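Local coordinates for protein myosin-I heavy chain (PDB 5EJR) that is an actin-based motor with ATPase activity that takes part in the early steps of phagocytosis and adhesion, here represented by a MyTH4-FERM module of its tail, at residues Thr12-Arg15 against Ser16-Arg19; Ala64-Asn67 against Phe68-Met72; Glu99-Glu102 against Leu103-Glu106; Asp276-Ala279 against Arg280-Gln283. All coordinates share one frame; numbering follows the deposited sequence. Where two conformers were deposited one is given.

Contact 1 (Thr12-Arg15 against Ser16-Arg19); sequences TRFR and SFKR
Lys18 N donates to Phe14 O over 3.1 Å, closing the first turn of helix 15-25, with Phe14 at the N-cap position. The Lys18 side chain doubles back along the chain. Its CG passes 3.3 Å from Phe14 O, and a bend in its last torsion (chi4 -65°) swings NZ to Thr12 O, a weak hydrogen bond of 3.3 Å. A long, flexible amine suits this reach, and an alanine here would probably leave Thr12 O without this partner and uncover the backbone at Arg13. Phe14 and Phe17 do not stack: Phe14 CB sits 3.7 Å from Phe17 CD1, oblique to that ring. Ser16 OG comes to the edge of the Phe14 ring, 4.0 Å from CD2, while it hydrogen-bonds to Pro38 O. Arg15 and Arg19, a turn apart, lie alongside and point the same way, their guanidinium planes 71° apart. Arg15 NH1 and Arg19 NH2 stay 5.0 Å apart; Arg15 turns to Ser52, and Arg19 makes a salt bridge with Glu51, which probably eases the like charges. Between the two arginines' backbones, Arg19 N donates to Arg15 O over 2.9 Å, an almost straight bond (172° at the hydrogen).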
loop_
_atom_site.group_PDB
_atom_site.type_symbol
_atom_site.label_atom_id
_atom_site.label_comp_id
_atom_site.label_asym_id
_atom_site.label_seq_id
_atom_site.Cartn_x
_atom_site.Cartn_y
_atom_site.Cartn_z
ATOM N N THR A 12 41.187 -6.860 -1.392
ATOM C CA THR A 12 41.056 -8.315 -1.225
ATOM C C THR A 12 39.699 -8.872 -1.720
ATOM O O THR A 12 39.355 -10.010 -1.371
ATOM C CB THR A 12 41.268 -8.665 0.264
ATOM O OG1 THR A 12 40.226 -8.064 1.043
ATOM C CG2 THR A 12 42.631 -8.233 0.789
ATOM N N ARG A 13 38.915 -8.080 -2.498
ATOM C CA ARG A 13 37.574 -8.486 -2.952
ATOM C C ARG A 13 37.264 -8.158 -4.410
ATOM O O ARG A 13 36.567 -8.927 -5.070
ATOM C CB ARG A 13 36.479 -7.889 -2.043
ATOM C CG ARG A 13 36.552 -8.294 -0.568
ATOM C CD ARG A 13 35.646 -7.420 0.279
ATOM N NE ARG A 13 35.574 -7.844 1.681
ATOM C CZ ARG A 13 36.386 -7.420 2.643
ATOM N NH1 ARG A 13 37.370 -6.571 2.367
ATOM N NH2 ARG A 13 36.235 -7.854 3.886
ATOM N N PHE A 14 37.731 -7.008 -4.907
ATOM C CA PHE A 14 37.471 -6.612 -6.292
ATOM C C PHE A 14 38.289 -7.478 -7.242
ATOM O O PHE A 14 39.401 -7.882 -6.892
ATOM C CB PHE A 14 37.814 -5.123 -6.503
ATOM C CG PHE A 14 36.658 -4.141 -6.509
ATOM C CD1 PHE A 14 35.679 -4.181 -5.518
ATOM C CD2 PHE A 14 36.586 -3.134 -7.466
ATOM C CE1 PHE A 14 34.628 -3.256 -5.509
ATOM C CE2 PHE A 14 35.537 -2.202 -7.454
ATOM C CZ PHE A 14 34.564 -2.274 -6.478
ATOM N N ARG A 15 37.739 -7.756 -8.433
ATOM C CA ARG A 15 38.396 -8.539 -9.477
ATOM C C ARG A 15 39.708 -7.859 -9.899
ATOM O O ARG A 15 40.759 -8.508 -9.886
ATOM C CB ARG A 15 37.476 -8.709 -10.699
ATOM C CG ARG A 15 36.225 -9.549 -10.451
ATOM C CD ARG A 15 35.632 -10.020 -11.761
ATOM N NE ARG A 15 34.283 -10.572 -11.611
ATOM C CZ ARG A 15 34.012 -11.836 -11.287
ATOM N NH1 ARG A 15 34.998 -12.689 -11.029
ATOM N NH2 ARG A 15 32.755 -12.250 -11.197
ATOM N N SER A 16 39.640 -6.539 -10.215
ATOM C CA SER A 16 40.759 -5.692 -10.661
ATOM C C SER A 16 41.950 -5.675 -9.705
ATOM O O SER A 16 43.093 -5.650 -10.169
ATOM C CB SER A 16 40.282 -4.272 -10.959
ATOM O OG SER A 16 39.845 -3.617 -9.779
ATOM N N PHE A 17 41.687 -5.698 -8.385
ATOM C CA PHE A 17 42.734 -5.720 -7.357
ATOM C C PHE A 17 43.315 -7.122 -7.160
ATOM O O PHE A 17 44.488 -7.252 -6.821
ATOM C CB PHE A 17 42.216 -5.156 -6.029
ATOM C CG PHE A 17 42.049 -3.655 -6.016
ATOM C CD1 PHE A 17 40.904 -3.061 -6.535
ATOM C CD2 PHE A 17 43.037 -2.835 -5.487
ATOM C CE1 PHE A 17 40.755 -1.673 -6.531
ATOM C CE2 PHE A 17 42.885 -1.445 -5.479
ATOM C CZ PHE A 17 41.744 -0.875 -6.000
ATOM N N LYS A 18 42.488 -8.162 -7.348
ATOM C CA LYS A 18 42.885 -9.563 -7.205
ATOM C C LYS A 18 43.777 -10.025 -8.376
ATOM O O LYS A 18 44.811 -10.650 -8.130
ATOM C CB LYS A 18 41.644 -10.462 -7.063
ATOM C CG LYS A 18 41.069 -10.496 -5.657
ATOM C CD LYS A 18 39.845 -11.397 -5.602
ATOM C CE LYS A 18 39.344 -11.653 -4.204
ATOM N NZ LYS A 18 40.316 -12.426 -3.380
ATOM N N ARG A 19 43.368 -9.713 -9.641
ATOM C CA ARG A 19 44.078 -10.045 -10.886
ATOM C C ARG A 19 45.472 -9.400 -10.916
ATOM O O ARG A 19 46.428 -10.033 -11.368
ATOM C CB ARG A 19 43.276 -9.596 -12.119
ATOM C CG ARG A 19 41.983 -10.355 -12.376
ATOM C CD ARG A 19 41.213 -9.672 -13.489
ATOM N NE ARG A 19 39.841 -10.170 -13.615
ATOM C CZ ARG A 19 39.417 -10.973 -14.587
ATOM N NH1 ARG A 19 40.253 -11.387 -15.531
ATOM N NH2 ARG A 19 38.151 -11.370 -14.622
#

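Contact 2 (Ala64-Asn67 against Phe68-Met72); sequences AIKN and FSEIM
Phe68 and Ala64 meet through the backbone, Phe68 N donating to Ala64 O over 3.0 Å. The Phe68 ring, swung away from its own N (chi1 -165°), reaches Gln110 and Arg113 of helix 104-113, where a large apolar group fills the helix interface. Ser69 folds back on its own helix: its OG lies between its own N and carbonyl carbon (chi1 70°) and gives a 2.8 Å hydrogen bond to Lys66 O. A small hydroxyl suits so short a return. Glu70 N grips the same Lys66 O over 3.2 Å, approaching from the same face of the carbonyl as Ser69 OG. The Glu70 carboxylate crosses Lys66, its OE2 3.8 Å from Lys66 CE; NZ stays farther away, and OE1 is held by Ser92 and by a salt bridge to Arg96. Ile71 N donates to Asn67 O over 2.9 Å. The Ile71 side chain crosses that of Asn67, with Ile71 CD1 3.3 Å from Asn67 ND2. The buried Asn67 amide is satisfied at both ends, by Arg96 and Gln110. An alpha-helical ladder, weak at Ser69 N to Ile65 O, with Asn67 and Glu70 bonded to neighbouring helices, fits the helical MyTH4 domain.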
loop_
_atom_site.group_PDB
_atom_site.type_symbol
_atom_site.label_atom_id
_atom_site.label_comp_id
_atom_site.label_asym_id
_atom_site.label_seq_id
_atom_site.Cartn_x
_atom_site.Cartn_y
_atom_site.Cartn_z
ATOM N N ALA A 64 24.541 -9.441 -11.618
ATOM C CA ALA A 64 25.262 -8.186 -11.381
ATOM C C ALA A 64 25.427 -7.412 -12.689
ATOM O O ALA A 64 25.358 -6.182 -12.671
ATOM C CB ALA A 64 26.612 -8.473 -10.772
ATOM N N ILE A 65 25.606 -8.141 -13.824
ATOM C CA ILE A 65 25.732 -7.573 -15.168
ATOM C C ILE A 65 24.418 -6.923 -15.563
ATOM O O ILE A 65 24.439 -5.763 -15.994
ATOM C CB ILE A 65 26.233 -8.603 -16.229
ATOM C CG1 ILE A 65 27.689 -9.013 -15.952
ATOM C CG2 ILE A 65 26.075 -8.057 -17.671
ATOM C CD1 ILE A 65 28.063 -10.430 -16.443
ATOM N N LYS A 66 23.279 -7.655 -15.423
ATOM C CA LYS A 66 21.941 -7.115 -15.742
ATOM C C LYS A 66 21.648 -5.893 -14.858
ATOM O O LYS A 66 21.074 -4.916 -15.351
ATOM C CB LYS A 66 20.838 -8.171 -15.540
ATOM C CG LYS A 66 19.472 -7.768 -16.101
ATOM C CD LYS A 66 18.387 -8.747 -15.683
ATOM C CE LYS A 66 17.083 -8.520 -16.408
ATOM N NZ LYS A 66 16.032 -9.468 -15.949
ATOM N N ASN A 67 22.032 -5.969 -13.563
ATOM C CA ASN A 67 21.844 -4.900 -12.579
ATOM C C ASN A 67 22.581 -3.630 -12.988
ATOM O O ASN A 67 22.025 -2.533 -12.849
ATOM C CB ASN A 67 22.342 -5.333 -11.217
ATOM C CG ASN A 67 21.962 -4.353 -10.137
ATOM O OD1 ASN A 67 20.846 -4.352 -9.623
ATOM N ND2 ASN A 67 22.856 -3.461 -9.819
ATOM N N PHE A 68 23.840 -3.781 -13.494
ATOM C CA PHE A 68 24.645 -2.650 -13.930
ATOM C C PHE A 68 23.960 -1.871 -15.017
ATOM O O PHE A 68 23.830 -0.655 -14.881
ATOM C CB PHE A 68 26.058 -3.068 -14.350
ATOM C CG PHE A 68 26.987 -1.883 -14.439
ATOM C CD1 PHE A 68 27.601 -1.374 -13.303
ATOM C CD2 PHE A 68 27.233 -1.263 -15.656
ATOM C CE1 PHE A 68 28.454 -0.275 -13.384
ATOM C CE2 PHE A 68 28.072 -0.154 -15.734
ATOM C CZ PHE A 68 28.683 0.323 -14.601
ATOM N N SER A 69 23.463 -2.564 -16.056
ATOM C CA SER A 69 22.740 -1.917 -17.153
ATOM C C SER A 69 21.469 -1.200 -16.653
ATOM O O SER A 69 21.102 -0.177 -17.219
ATOM C CB SER A 69 22.432 -2.901 -18.281
ATOM O OG SER A 69 21.455 -3.866 -17.934
ATOM N N GLU A 70 20.839 -1.710 -15.564
ATOM C CA GLU A 70 19.651 -1.096 -14.966
ATOM C C GLU A 70 20.025 0.197 -14.229
ATOM O O GLU A 70 19.309 1.197 -14.355
ATOM C CB GLU A 70 18.895 -2.091 -14.072
ATOM C CG GLU A 70 18.206 -3.169 -14.897
ATOM C CD GLU A 70 17.373 -4.206 -14.174
ATOM O OE1 GLU A 70 17.373 -4.227 -12.922
ATOM O OE2 GLU A 70 16.738 -5.025 -14.874
ATOM N N ILE A 71 21.170 0.187 -13.505
ATOM C CA ILE A 71 21.720 1.367 -12.827
ATOM C C ILE A 71 21.956 2.464 -13.894
ATOM O O ILE A 71 21.504 3.601 -13.731
ATOM C CB ILE A 71 22.983 0.992 -12.007
ATOM C CG1 ILE A 71 22.569 0.166 -10.771
ATOM C CG2 ILE A 71 23.793 2.233 -11.607
ATOM C CD1 ILE A 71 23.675 -0.224 -9.774
ATOM N N MET A 72 22.565 2.068 -15.033
ATOM C CA MET A 72 22.825 2.929 -16.189
ATOM C C MET A 72 21.540 3.522 -16.764
ATOM O O MET A 72 21.526 4.686 -17.145
ATOM C CB MET A 72 23.611 2.157 -17.259
ATOM C CG MET A 72 25.047 1.863 -16.858
ATOM S SD MET A 72 26.045 1.189 -18.221
ATOM C CE MET A 72 25.929 2.531 -19.412
#

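Contact 3 (Glu99-Glu102 against Leu103-Glu106); sequences ENHE and LRDE
His101 and Arg104 meet where the chain turns from helix 86-99 into helix 104-113, and the arginine lies along the turn for its whole length. Its CB sits 3.5 Å from His101 O. CG follows close to the same carbonyl oxygen, and CD comes nearer still, 3.3 Å from His101 O. NE then passes 3.6 Å from His101 CA, which covers one face of the guanidinium, while its hydrogen goes to Gly97 O. NH1 ends at the edge of the imidazole, 3.7 Å from His101 ND1; ring and guanidinium planes are 68° apart. NH2 donates to Ile98 O, so two carbonyls at the C-terminal end of helix 86-99 are held by one planar cation, a task for which arginine is well shaped. A leucine in its place would probably leave Gly97 O and Ile98 O without these donors and lose the packing of the guanidinium against His101.

The turn itself is type I: Leu103 N donates to Asn100 O over 3.1 Å, from well above the carbonyl plane. Leu103 CD2 packs 3.9 Å from Asn100 CB. A water bridges the start of the next helix, donating to Glu102 O at 2.7 Å and accepting from Glu106 N at 3.0 Å, in place of a direct i to i+4 bond. The buried Leu103 rests on Leu60 and Lys63 of helix 58-75, and the Asn100 amide joins Lys63 of that helix to Arg96 O of helix 86-99, so the turn is held against both.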
loop_
_atom_site.group_PDB
_atom_site.type_symbol
_atom_site.label_atom_id
_atom_site.label_comp_id
_atom_site.label_asym_id
_atom_site.label_seq_id
_atom_site.Cartn_x
_atom_site.Cartn_y
_atom_site.Cartn_z
ATOM N N GLU A 99 16.050 -9.619 -2.478
ATOM C CA GLU A 99 16.037 -11.075 -2.597
ATOM C C GLU A 99 17.424 -11.716 -2.812
ATOM O O GLU A 99 17.623 -12.854 -2.375
ATOM C CB GLU A 99 15.024 -11.560 -3.648
ATOM C CG GLU A 99 15.241 -11.074 -5.070
ATOM C CD GLU A 99 13.998 -10.554 -5.772
ATOM O OE1 GLU A 99 13.122 -9.976 -5.087
ATOM O OE2 GLU A 99 13.937 -10.660 -7.018
ATOM N N ASN A 100 18.373 -11.009 -3.451
ATOM C CA ASN A 100 19.724 -11.546 -3.632
ATOM C C ASN A 100 20.641 -10.810 -2.676
ATOM O O ASN A 100 21.278 -9.810 -3.008
ATOM C CB ASN A 100 20.178 -11.485 -5.083
ATOM C CG ASN A 100 19.232 -12.189 -6.009
ATOM O OD1 ASN A 100 19.254 -13.420 -6.134
ATOM N ND2 ASN A 100 18.356 -11.421 -6.647
ATOM N N HIS A 101 20.595 -11.268 -1.443
ATOM C CA HIS A 101 21.297 -10.783 -0.267
ATOM C C HIS A 101 22.826 -10.600 -0.447
ATOM O O HIS A 101 23.408 -9.633 0.069
ATOM C CB HIS A 101 20.959 -11.754 0.867
ATOM C CG HIS A 101 21.956 -11.833 1.966
ATOM N ND1 HIS A 101 21.872 -11.001 3.072
ATOM C CD2 HIS A 101 22.995 -12.688 2.130
ATOM C CE1 HIS A 101 22.892 -11.338 3.849
ATOM N NE2 HIS A 101 23.596 -12.354 3.322
ATOM N N GLU A 102 23.471 -11.543 -1.154
ATOM C CA GLU A 102 24.919 -11.572 -1.390
ATOM C C GLU A 102 25.327 -10.670 -2.569
ATOM O O GLU A 102 26.512 -10.531 -2.877
ATOM C CB GLU A 102 25.436 -13.036 -1.521
ATOM C CG GLU A 102 24.609 -13.981 -2.398
ATOM C CD GLU A 102 23.189 -14.301 -1.959
ATOM O OE1 GLU A 102 22.243 -13.965 -2.712
ATOM O OE2 GLU A 102 23.018 -14.822 -0.834
ATOM N N LEU A 103 24.348 -9.991 -3.164
ATOM C CA LEU A 103 24.556 -9.055 -4.271
ATOM C C LEU A 103 24.503 -7.587 -3.792
ATOM O O LEU A 103 24.680 -6.678 -4.603
ATOM C CB LEU A 103 23.465 -9.318 -5.312
ATOM C CG LEU A 103 23.855 -9.378 -6.776
ATOM C CD1 LEU A 103 25.028 -10.308 -7.013
ATOM C CD2 LEU A 103 22.685 -9.825 -7.603
ATOM N N ARG A 104 24.292 -7.363 -2.479
ATOM C CA ARG A 104 24.101 -6.037 -1.878
ATOM C C ARG A 104 25.323 -5.129 -1.964
ATOM O O ARG A 104 25.176 -4.009 -2.463
ATOM C CB ARG A 104 23.583 -6.145 -0.446
ATOM C CG ARG A 104 22.118 -6.556 -0.448
ATOM C CD ARG A 104 21.641 -6.983 0.913
ATOM N NE ARG A 104 20.283 -7.522 0.846
ATOM C CZ ARG A 104 19.574 -7.853 1.913
ATOM N NH1 ARG A 104 20.084 -7.709 3.124
ATOM N NH2 ARG A 104 18.348 -8.330 1.777
ATOM N N ASP A 105 26.516 -5.605 -1.527
ATOM C CA ASP A 105 27.783 -4.851 -1.621
ATOM C C ASP A 105 28.075 -4.453 -3.066
ATOM O O ASP A 105 28.486 -3.316 -3.321
ATOM C CB ASP A 105 28.956 -5.668 -1.070
ATOM C CG ASP A 105 28.934 -5.840 0.428
ATOM O OD1 ASP A 105 28.156 -5.127 1.099
ATOM O OD2 ASP A 105 29.693 -6.685 0.931
ATOM N N GLU A 106 27.837 -5.383 -3.993
ATOM C CA GLU A 106 28.027 -5.214 -5.419
ATOM C C GLU A 106 27.093 -4.145 -6.004
ATOM O O GLU A 106 27.512 -3.401 -6.896
ATOM C CB GLU A 106 27.865 -6.568 -6.123
ATOM C CG GLU A 106 28.751 -6.716 -7.346
ATOM C CD GLU A 106 28.214 -6.065 -8.603
ATOM O OE1 GLU A 106 26.984 -5.836 -8.681
ATOM O OE2 GLU A 106 29.024 -5.799 -9.523
HETATM O O HOH W 1 28.022 -8.269 -3.035
#

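Contact 4 (Asp276-Ala279 against Arg280-Gln283); sequences DVLA and RWEQ
Trp281 packs its indole against Val277 and Leu278, four and three residues earlier in the helix, and these are the apolar side-chain contacts between the two segments. Val277 CG1 stands over one face of the indole near its rim, 3.5 Å from Trp281 NE1. It is placed there by being anti to the backbone N (chi1 -180°). Leu278 CD2 meets the six-membered ring obliquely, 3.7 Å from Trp281 CE3. The branched residues thus give a broad indole two separate footholds, and its ring also stacks with Phe290 and meets Phe292.

Polar and charged side chains make the second group. Arg280 stretches back over the turn, with CG 3.5 Å from Asp276 O and one guanidinium face covered by Asp276 CB. Asp276 OD2 and Arg280 NH2 remain 4.9 Å apart, too far for a salt bridge, though the opposite charges may attract weakly; the buried carboxylate is bonded to Arg188, Lys189 N and Met190 N. Glu282 is bonded to Ser87 and Gln91 of helix 86-99 and to Ala194 N.

The backbone supplies the usual ladder: Arg280 N to Asp276 O at 3.1 Å, Trp281 N to Val277 O at 3.0 Å and Gln283 N to Ala279 O at 3.1 Å. Glu282 N is held more loosely, by weak bonds to both Leu278 O and Ala279 O. A short helix with one apolar flank on strand 290-296 and a polar flank reaching helix 86-99 is consistent with the ubiquitin-like lobe of a FERM domain joined to its MyTH4 neighbour.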
loop_
_atom_site.group_PDB
_atom_site.type_symbol
_atom_site.label_atom_id
_atom_site.label_comp_id
_atom_site.label_asym_id
_atom_site.label_seq_id
_atom_site.Cartn_x
_atom_site.Cartn_y
_atom_site.Cartn_z
ATOM N N ASP A 276 5.288 1.258 -0.048
ATOM C CA ASP A 276 5.326 -0.083 -0.659
ATOM C C ASP A 276 4.051 -0.324 -1.470
ATOM O O ASP A 276 4.111 -0.925 -2.538
ATOM C CB ASP A 276 5.533 -1.186 0.387
ATOM C CG ASP A 276 6.942 -1.287 0.949
ATOM O OD1 ASP A 276 7.882 -0.762 0.304
ATOM O OD2 ASP A 276 7.113 -1.928 2.019
ATOM N N VAL A 277 2.900 0.195 -0.976
ATOM C CA VAL A 277 1.610 0.098 -1.653
ATOM C C VAL A 277 1.660 0.914 -2.950
ATOM O O VAL A 277 1.199 0.433 -3.982
ATOM C CB VAL A 277 0.403 0.537 -0.762
ATOM C CG1 VAL A 277 -0.915 0.407 -1.516
ATOM C CG2 VAL A 277 0.350 -0.218 0.560
ATOM N N LEU A 278 2.204 2.143 -2.901
ATOM C CA LEU A 278 2.272 2.982 -4.096
ATOM C C LEU A 278 3.106 2.359 -5.211
ATOM O O LEU A 278 2.735 2.483 -6.383
ATOM C CB LEU A 278 2.723 4.422 -3.793
ATOM C CG LEU A 278 1.728 5.257 -2.986
ATOM C CD1 LEU A 278 2.420 6.493 -2.392
ATOM C CD2 LEU A 278 0.520 5.668 -3.841
ATOM N N ALA A 279 4.187 1.653 -4.838
ATOM C CA ALA A 279 5.064 0.951 -5.780
ATOM C C ALA A 279 4.286 -0.220 -6.408
ATOM O O ALA A 279 4.231 -0.326 -7.637
ATOM C CB ALA A 279 6.305 0.455 -5.064
ATOM N N ARG A 280 3.573 -1.009 -5.568
ATOM C CA ARG A 280 2.706 -2.112 -6.008
ATOM C C ARG A 280 1.646 -1.676 -7.005
ATOM O O ARG A 280 1.356 -2.428 -7.928
ATOM C CB ARG A 280 2.080 -2.825 -4.810
ATOM C CG ARG A 280 3.032 -3.852 -4.206
ATOM C CD ARG A 280 2.676 -4.227 -2.781
ATOM N NE ARG A 280 3.788 -4.936 -2.144
ATOM C CZ ARG A 280 3.991 -5.014 -0.831
ATOM N NH1 ARG A 280 3.158 -4.414 0.016
ATOM N NH2 ARG A 280 5.028 -5.685 -0.354
ATOM N N TRP A 281 1.109 -0.448 -6.865
ATOM C CA TRP A 281 0.112 0.096 -7.784
ATOM C C TRP A 281 0.730 0.363 -9.154
ATOM O O TRP A 281 0.051 0.205 -10.168
ATOM C CB TRP A 281 -0.481 1.386 -7.235
ATOM C CG TRP A 281 -1.457 1.246 -6.096
ATOM C CD1 TRP A 281 -1.893 0.094 -5.504
ATOM C CD2 TRP A 281 -2.115 2.321 -5.418
ATOM N NE1 TRP A 281 -2.805 0.389 -4.516
ATOM C CE2 TRP A 281 -2.949 1.749 -4.431
ATOM C CE3 TRP A 281 -2.118 3.716 -5.581
ATOM C CZ2 TRP A 281 -3.771 2.522 -3.610
ATOM C CZ3 TRP A 281 -2.928 4.480 -4.758
ATOM C CH2 TRP A 281 -3.737 3.884 -3.782
ATOM N N GLU A 282 2.023 0.774 -9.179
ATOM C CA GLU A 282 2.763 1.023 -10.416
ATOM C C GLU A 282 3.004 -0.286 -11.161
ATOM O O GLU A 282 2.990 -0.301 -12.388
ATOM C CB GLU A 282 4.119 1.668 -10.111
ATOM C CG GLU A 282 4.038 3.106 -9.655
ATOM C CD GLU A 282 5.300 3.877 -9.964
ATOM O OE1 GLU A 282 6.405 3.322 -9.769
ATOM O OE2 GLU A 282 5.181 5.030 -10.436
ATOM N N GLN A 283 3.235 -1.372 -10.403
ATOM C CA GLN A 283 3.503 -2.730 -10.880
ATOM C C GLN A 283 2.240 -3.446 -11.375
ATOM O O GLN A 283 2.354 -4.445 -12.087
ATOM C CB GLN A 283 4.167 -3.558 -9.765
ATOM C CG GLN A 283 5.489 -2.999 -9.256
ATOM C CD GLN A 283 6.632 -3.952 -9.465
ATOM O OE1 GLN A 283 6.764 -4.954 -8.755
ATOM N NE2 GLN A 283 7.468 -3.677 -10.462
#

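In the fold
The four contacts follow one another along the chain in numerical order. Contact 1 opens helix 15-25, far out at about 42 Å from the centre of the chain, while contact 4 lies on helix 274-283, about 7 Å from that centre. Contacts 2 and 3 share the MyTH4 range, with centres about 13 Å apart, and touch where Ala64 packs against Glu106 in the conformer given, helix 58-75 meeting the start of helix 104-113. Contact 4 belongs to the FERM range, its centre about 22 Å from those of contacts 2 and 3, yet helix 86-99 leads into contact 3 and also bonds to Glu282, consistent with the two domains packing as one tail module.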